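Local coordinates for protein beta-hexosaminidase (Neisseria gonorrhoeae, PDB 6JTJ) that probably cleaves terminal N-acetylglucosamine from peptidoglycan fragments during cell-wall recycling, as a family 3 glycoside hydrolase, at residues 138-143 against 193-198; 153-158 against 353-358. All coordinates share one frame; numbering follows the deposited sequence.

Contact 1: residues 138-143 against 193-198; sequences AAETAA and ALALQK
Ala195 and Ala143 face each other across two neighbouring helices, 136-155 and 186-202, packed side by side in the outer layer of the (beta/alpha) barrel of the family 3 catalytic domain. Both methyls are directed at the opposite helix, and CB of Ala143 lies 3.9 Å from CB of Ala195. Over these turns the axes approach to 8.0 Å and run in roughly the same direction, crossing at -35°. The small Ala143 and Ala195 at the crossing allow so near an approach; CA of Ala143 comes 4.8 Å from CA of Leu196. The methyl of Ala195 also reaches the backbone of the other helix, with its CB 3.5 Å from the carbonyl O of Glu140.

Glu140 can be followed outward from there. Its CB rests 3.9 Å from CB of Ala195, and CG still brushes the same methyl at 4.2 Å. CG stands anti to the carbonyl carbon (chi1 -70°), and the chain then runs extended, carrying the carboxylate off to the side of Ala195. At the tip, OE2 makes a long, weak ion pair with Arg191, one turn earlier on helix 186-202.

Beyond Ala143, Leu196 uses a single branch: CD1 touches the carbonyl O of Ala143 at 3.5 Å, while the side chain also packs on Pro165. CG anti to the backbone N (chi1 -174°) lets CD1 reach that carbonyl. No hydrogen bond joins the two segments, so cohesion rests on van der Waals fit between methyls and helix backbone, with the Glu140 carboxylate at the partly exposed margin, near Lys198 NZ but not touching it.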
ATOM      1  N   ALA C 138      15.378 -16.829  20.421  1.00 39.37           N
ATOM      2  CA  ALA C 138      13.990 -17.276  20.328  1.00 39.52           C
ATOM      3  C   ALA C 138      13.363 -16.813  18.998  1.00 36.29           C
ATOM      4  O   ALA C 138      12.582 -17.536  18.378  1.00 33.76           O
ATOM      5  CB  ALA C 138      13.179 -16.721  21.504  1.00 41.83           C
ATOM      6  N   ALA C 139      13.700 -15.595  18.599  1.00 33.55           N
ATOM      7  CA  ALA C 139      13.153 -15.014  17.383  1.00 34.18           C
ATOM      8  C   ALA C 139      13.655 -15.752  16.143  1.00 33.21           C
ATOM      9  O   ALA C 139      12.870 -16.039  15.240  1.00 32.39           O
ATOM     10  CB  ALA C 139      13.497 -13.529  17.321  1.00 34.76           C
ATOM     11  N   GLU C 140      14.956 -16.054  16.095  1.00 34.07           N
ATOM     12  CA  GLU C 140      15.519 -16.800  14.963  1.00 33.23           C
ATOM     13  C   GLU C 140      14.885 -18.162  14.852  1.00 35.79           C
ATOM     14  O   GLU C 140      14.566 -18.620  13.752  1.00 33.45           O
ATOM     15  CB  GLU C 140      17.033 -16.916  15.071  1.00 34.66           C
ATOM     16  CG  GLU C 140      17.766 -15.599  14.861  1.00 36.31           C
ATOM     17  CD  GLU C 140      19.279 -15.773  14.808  1.00 40.95           C
ATOM     18  OE1 GLU C 140      19.750 -16.931  14.917  1.00 45.33           O
ATOM     19  OE2 GLU C 140      19.999 -14.753  14.638  1.00 39.87           O
ATOM     20  N   THR C 141      14.695 -18.822  15.988  1.00 34.31           N
ATOM     21  CA  THR C 141      14.069 -20.129  15.994  1.00 36.67           C
ATOM     22  C   THR C 141      12.659 -20.052  15.447  1.00 34.85           C
ATOM     23  O   THR C 141      12.216 -20.903  14.660  1.00 36.32           O
ATOM     24  CB  THR C 141      14.025 -20.691  17.430  1.00 41.93           C
ATOM     25  OG1 THR C 141      15.365 -20.794  17.933  1.00 46.98           O
ATOM     26  CG2 THR C 141      13.363 -22.064  17.478  1.00 41.54           C
ATOM     27  N   ALA C 142      11.934 -19.035  15.884  1.00 33.23           N
ATOM     28  CA  ALA C 142      10.569 -18.847  15.412  1.00 30.94           C
ATOM     29  C   ALA C 142      10.563 -18.555  13.903  1.00 26.73           C
ATOM     30  O   ALA C 142       9.761 -19.126  13.169  1.00 28.44           O
ATOM     31  CB  ALA C 142       9.911 -17.710  16.175  1.00 33.73           C
ATOM     32  N   ALA C 143      11.470 -17.689  13.456  1.00 27.14           N
ATOM     33  CA  ALA C 143      11.600 -17.366  12.022  1.00 27.91           C
ATOM     34  C   ALA C 143      11.858 -18.611  11.184  1.00 26.65           C
ATOM     35  O   ALA C 143      11.239 -18.801  10.132  1.00 28.86           O
ATOM     36  CB  ALA C 143      12.689 -16.327  11.802  1.00 27.18           C
ATOM     37  N   ALA C 193      15.884 -12.464   8.714  1.00 22.85           N
ATOM     38  CA  ALA C 193      15.759 -12.862   7.312  1.00 23.27           C
ATOM     39  C   ALA C 193      16.584 -14.123   7.033  1.00 23.95           C
ATOM     40  O   ALA C 193      16.105 -15.043   6.386  1.00 25.74           O
ATOM     41  CB  ALA C 193      16.205 -11.711   6.407  1.00 22.81           C
ATOM     42  N   LEU C 194      17.827 -14.143   7.496  1.00 24.75           N
ATOM     43  CA  LEU C 194      18.695 -15.309   7.305  1.00 26.39           C
ATOM     44  C   LEU C 194      18.126 -16.572   7.931  1.00 25.68           C
ATOM     45  O   LEU C 194      18.156 -17.655   7.335  1.00 24.78           O
ATOM     46  CB  LEU C 194      20.087 -15.035   7.874  1.00 27.25           C
ATOM     47  CG  LEU C 194      20.932 -14.023   7.111  1.00 27.17           C
ATOM     48  CD1 LEU C 194      22.126 -13.582   7.956  1.00 29.70           C
ATOM     49  CD2 LEU C 194      21.410 -14.606   5.788  1.00 28.83           C
ATOM     50  N   ALA C 195      17.521 -16.422   9.105  1.00 26.50           N
ATOM     51  CA  ALA C 195      16.857 -17.552   9.766  1.00 24.74           C
ATOM     52  C   ALA C 195      15.633 -18.002   9.006  1.00 26.08           C
ATOM     53  O   ALA C 195      15.350 -19.216   8.882  1.00 25.34           O
ATOM     54  CB  ALA C 195      16.474 -17.170  11.192  1.00 26.38           C
ATOM     55  N   LEU C 196      14.851 -17.043   8.514  1.00 25.27           N
ATOM     56  CA  LEU C 196      13.694 -17.417   7.697  1.00 24.74           C
ATOM     57  C   LEU C 196      14.180 -18.169   6.466  1.00 22.48           C
ATOM     58  O   LEU C 196      13.580 -19.169   6.062  1.00 23.21           O
ATOM     59  CB  LEU C 196      12.905 -16.173   7.266  1.00 25.79           C
ATOM     60  CG  LEU C 196      11.599 -16.495   6.520  1.00 26.78           C
ATOM     61  CD1 LEU C 196      10.424 -16.619   7.476  1.00 27.24           C
ATOM     62  CD2 LEU C 196      11.298 -15.420   5.495  1.00 26.18           C
ATOM     63  N   GLN C 197      15.246 -17.661   5.856  1.00 23.37           N
ATOM     64  CA  GLN C 197      15.798 -18.244   4.621  1.00 23.25           C
ATOM     65  C   GLN C 197      16.181 -19.725   4.806  1.00 24.12           C
ATOM     66  O   GLN C 197      15.874 -20.560   3.957  1.00 25.78           O
ATOM     67  CB  GLN C 197      16.997 -17.411   4.145  1.00 23.86           C
ATOM     68  CG  GLN C 197      17.742 -17.991   2.946  1.00 25.43           C
ATOM     69  CD  GLN C 197      18.723 -17.012   2.344  1.00 25.00           C
ATOM     70  OE1 GLN C 197      18.441 -16.393   1.313  1.00 26.74           O
ATOM     71  NE2 GLN C 197      19.860 -16.814   3.012  1.00 24.92           N
ATOM     72  N   LYS C 198      16.804 -20.047   5.933  1.00 25.47           N
ATOM     73  CA  LYS C 198      17.131 -21.453   6.270  1.00 25.57           C
ATOM     74  C   LYS C 198      15.892 -22.308   6.430  1.00 25.70           C
ATOM     75  O   LYS C 198      15.839 -23.445   5.957  1.00 25.92           O
ATOM     76  CB  LYS C 198      17.945 -21.516   7.561  1.00 27.42           C
ATOM     77  CG  LYS C 198      19.374 -21.056   7.393  1.00 29.07           C
ATOM     78  CD  LYS C 198      20.198 -21.260   8.659  1.00 32.57           C
ATOM     79  CE  LYS C 198      21.418 -20.376   8.626  1.00 32.59           C
ATOM     80  NZ  LYS C 198      21.802 -19.946   9.993  1.00 33.34           N
TER

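Contact 2: residues 153-158 against 353-358; sequences ELSACG and MENSLG
Ser155 and Asn355 join the end of helix 136-155 to the loop between helices 346-352 and 359-367, an Asx turn meeting a Schellman-capped helix end. The amide nitrogen ND2 of Asn355 donates to OG of Ser155 over 2.8 Å, nearly straight at 165°. The hydroxyl oxygen lies close to the amide plane, 10° out of it. Ser155 OG is anti to its own carbonyl carbon (chi1 -63°), within hydrogen-bonding range of two acceptors, Gly203 O, the stronger, and Ala151 O, which must share its single proton. The buried hydroxyl therefore ties together three parts of the chain.

Further out, both ends of the Asn355 amide are held. OD1 closes the Asx turn by accepting from Leu357 N at 2.9 Å. ND2 has a second acceptor in Ile159 O, and the backbone N of Asn355 is bound by OD1 of Asp160, which anchors the first residue of the turn. With its two ends occupied in this way, the amide has its flip state and rotation fixed.

On the other side of the junction, a type I turn runs from Ser155 to Gly158, and Gly158 completes the Schellman motif. Gly158 N bonds to Ser155 O at 3.1 Å, and its positive phi suits a glycine, since a CB would press on the preceding carbonyl O. Val362 of helix 359-367 touches Ser155, Ala156 and Leu357. A water completes the bridge, donating to Ser155 O at 2.8 Å and to Leu357 O at 2.7 Å.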
ATOM      1  N   GLU C 153       4.328 -26.123   2.805  1.00 36.14           N
ATOM      2  CA  GLU C 153       2.945 -26.232   2.394  1.00 34.06           C
ATOM      3  C   GLU C 153       2.793 -25.832   0.941  1.00 37.95           C
ATOM      4  O   GLU C 153       1.955 -26.392   0.223  1.00 34.83           O
ATOM      5  CB  GLU C 153       2.040 -25.391   3.307  1.00 37.65           C
ATOM      6  CG  GLU C 153       1.985 -25.926   4.725  1.00 39.69           C
ATOM      7  CD  GLU C 153       1.047 -25.161   5.650  1.00 44.72           C
ATOM      8  OE1 GLU C 153       0.452 -24.151   5.251  1.00 43.73           O
ATOM      9  OE2 GLU C 153       0.912 -25.568   6.814  1.00 50.09           O
ATOM     10  N   LEU C 154       3.578 -24.844   0.501  1.00 36.94           N
ATOM     11  CA  LEU C 154       3.505 -24.422  -0.891  1.00 37.52           C
ATOM     12  C   LEU C 154       4.172 -25.444  -1.794  1.00 34.90           C
ATOM     13  O   LEU C 154       3.677 -25.722  -2.885  1.00 31.84           O
ATOM     14  CB  LEU C 154       4.157 -23.054  -1.091  1.00 38.30           C
ATOM     15  CG  LEU C 154       3.412 -21.841  -0.558  1.00 39.24           C
ATOM     16  CD1 LEU C 154       4.345 -20.641  -0.605  1.00 40.73           C
ATOM     17  CD2 LEU C 154       2.153 -21.576  -1.365  1.00 39.90           C
ATOM     18  N   SER C 155       5.280 -26.008  -1.329  1.00 34.83           N
ATOM     19  CA  SER C 155       5.998 -27.015  -2.099  1.00 39.53           C
ATOM     20  C   SER C 155       5.117 -28.236  -2.399  1.00 39.60           C
ATOM     21  O   SER C 155       5.181 -28.798  -3.482  1.00 34.68           O
ATOM     22  CB  SER C 155       7.260 -27.447  -1.359  1.00 40.11           C
ATOM     23  OG  SER C 155       8.162 -26.375  -1.215  1.00 43.28           O
ATOM     24  N   ALA C 156       4.259 -28.592  -1.444  1.00 41.12           N
ATOM     25  CA  ALA C 156       3.301 -29.686  -1.626  1.00 39.46           C
ATOM     26  C   ALA C 156       2.339 -29.447  -2.760  1.00 42.35           C
ATOM     27  O   ALA C 156       1.740 -30.406  -3.252  1.00 42.01           O
ATOM     28  CB  ALA C 156       2.518 -29.914  -0.353  1.00 40.50           C
ATOM     29  N   CYS C 157       2.146 -28.184  -3.137  1.00 36.64           N
ATOM     30  CA  CYS C 157       1.186 -27.867  -4.152  1.00 36.80           C
ATOM     31  C   CYS C 157       1.837 -27.609  -5.486  1.00 37.06           C
ATOM     32  O   CYS C 157       1.158 -27.247  -6.428  1.00 39.02           O
ATOM     33  CB  CYS C 157       0.366 -26.670  -3.718  1.00 39.00           C
ATOM     34  SG  CYS C 157      -0.587 -26.975  -2.203  1.00 43.95           S
ATOM     35  N   GLY C 158       3.150 -27.797  -5.579  1.00 36.88           N
ATOM     36  CA  GLY C 158       3.870 -27.634  -6.846  1.00 36.06           C
ATOM     37  C   GLY C 158       4.407 -26.236  -7.107  1.00 36.02           C
ATOM     38  O   GLY C 158       4.749 -25.916  -8.242  1.00 33.99           O
ATOM     39  N   MET C 353      16.238 -21.301  -8.737  1.00 31.59           N
ATOM     40  CA  MET C 353      14.960 -21.121  -8.028  1.00 31.05           C
ATOM     41  C   MET C 353      14.038 -22.343  -8.030  1.00 31.45           C
ATOM     42  O   MET C 353      13.003 -22.319  -7.372  1.00 29.23           O
ATOM     43  CB  MET C 353      14.207 -19.927  -8.615  1.00 29.50           C
ATOM     44  CG  MET C 353      14.917 -18.589  -8.404  1.00 31.10           C
ATOM     45  SD  MET C 353      13.918 -17.197  -8.961  1.00 30.44           S
ATOM     46  CE  MET C 353      13.478 -17.638 -10.642  1.00 33.07           C
ATOM     47  N   GLU C 354      14.382 -23.389  -8.781  1.00 32.99           N
ATOM     48  CA  GLU C 354      13.526 -24.575  -8.838  1.00 34.76           C
ATOM     49  C   GLU C 354      13.413 -25.180  -7.447  1.00 30.40           C
ATOM     50  O   GLU C 354      14.368 -25.174  -6.677  1.00 27.30           O
ATOM     51  CB  GLU C 354      14.023 -25.648  -9.821  1.00 37.74           C
ATOM     52  CG  GLU C 354      12.864 -26.422 -10.448  1.00 42.86           C
ATOM     53  CD  GLU C 354      13.285 -27.333 -11.595  1.00 49.63           C
ATOM     54  OE1 GLU C 354      12.419 -27.730 -12.430  1.00 45.13           O
ATOM     55  OE2 GLU C 354      14.504 -27.640 -11.664  1.00 54.54           O
ATOM     56  N   ASN C 355      12.218 -25.661  -7.122  1.00 32.03           N
ATOM     57  CA  ASN C 355      12.003 -26.306  -5.844  1.00 34.06           C
ATOM     58  C   ASN C 355      12.907 -27.529  -5.720  1.00 36.50           C
ATOM     59  O   ASN C 355      13.069 -28.282  -6.678  1.00 37.04           O
ATOM     60  CB  ASN C 355      10.558 -26.744  -5.670  1.00 32.79           C
ATOM     61  CG  ASN C 355      10.183 -26.878  -4.209  1.00 34.92           C
ATOM     62  OD1 ASN C 355      10.633 -27.796  -3.541  1.00 33.42           O
ATOM     63  ND2 ASN C 355       9.343 -25.979  -3.717  1.00 32.31           N
ATOM     64  N   SER C 356      13.502 -27.707  -4.554  1.00 37.93           N
ATOM     65  CA  SER C 356      14.451 -28.783  -4.352  1.00 43.41           C
ATOM     66  C   SER C 356      13.797 -30.072  -3.806  1.00 44.15           C
ATOM     67  O   SER C 356      14.457 -31.086  -3.733  1.00 45.65           O
ATOM     68  CB  SER C 356      15.613 -28.293  -3.458  1.00 44.34           C
ATOM     69  OG  SER C 356      15.166 -27.995  -2.152  1.00 45.94           O
ATOM     70  N   LEU C 357      12.525 -30.025  -3.400  1.00 42.28           N
ATOM     71  CA  LEU C 357      11.825 -31.202  -2.851  1.00 41.07           C
ATOM     72  C   LEU C 357      10.863 -31.820  -3.835  1.00 44.38           C
ATOM     73  O   LEU C 357      10.104 -31.101  -4.477  1.00 47.93           O
ATOM     74  CB  LEU C 357      11.013 -30.810  -1.623  1.00 42.61           C
ATOM     75  CG  LEU C 357      11.735 -30.367  -0.354  1.00 43.42           C
ATOM     76  CD1 LEU C 357      10.699 -30.180   0.748  1.00 47.19           C
ATOM     77  CD2 LEU C 357      12.782 -31.370   0.082  1.00 47.64           C
ATOM     78  N   GLY C 358      10.864 -33.147  -3.957  1.00 44.84           N
ATOM     79  CA  GLY C 358       9.877 -33.833  -4.806  1.00 43.03           C
ATOM     80  C   GLY C 358       8.516 -33.829  -4.131  1.00 43.16           C
ATOM     81  O   GLY C 358       8.429 -33.795  -2.913  1.00 39.04           O
TER
HETATM   82  O   HOH W   1       7.721 -29.802  -4.278  1.00 34.30           O

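How the contacts relate
Contacts 1 and 2 share helix 136-155, the first near its N-terminal end and the second at its C-terminal end, with centres about 20 Å apart and no direct touch. Both are partly buried. Contact 1 sets this helix beside helix 186-202 through apolar surfaces and has no hydrogen bond across it; contact 2 joins it to an irregular loop far along the sequence and depends on directional polar bonds and a water. The difference follows their places in the fold: regular helix flanks can meet through small side chains, whereas at the helix end and loop a side-chain bond and a water between two carbonyls make the join. Gly203, bound by Ser155, follows directly on helix 186-202.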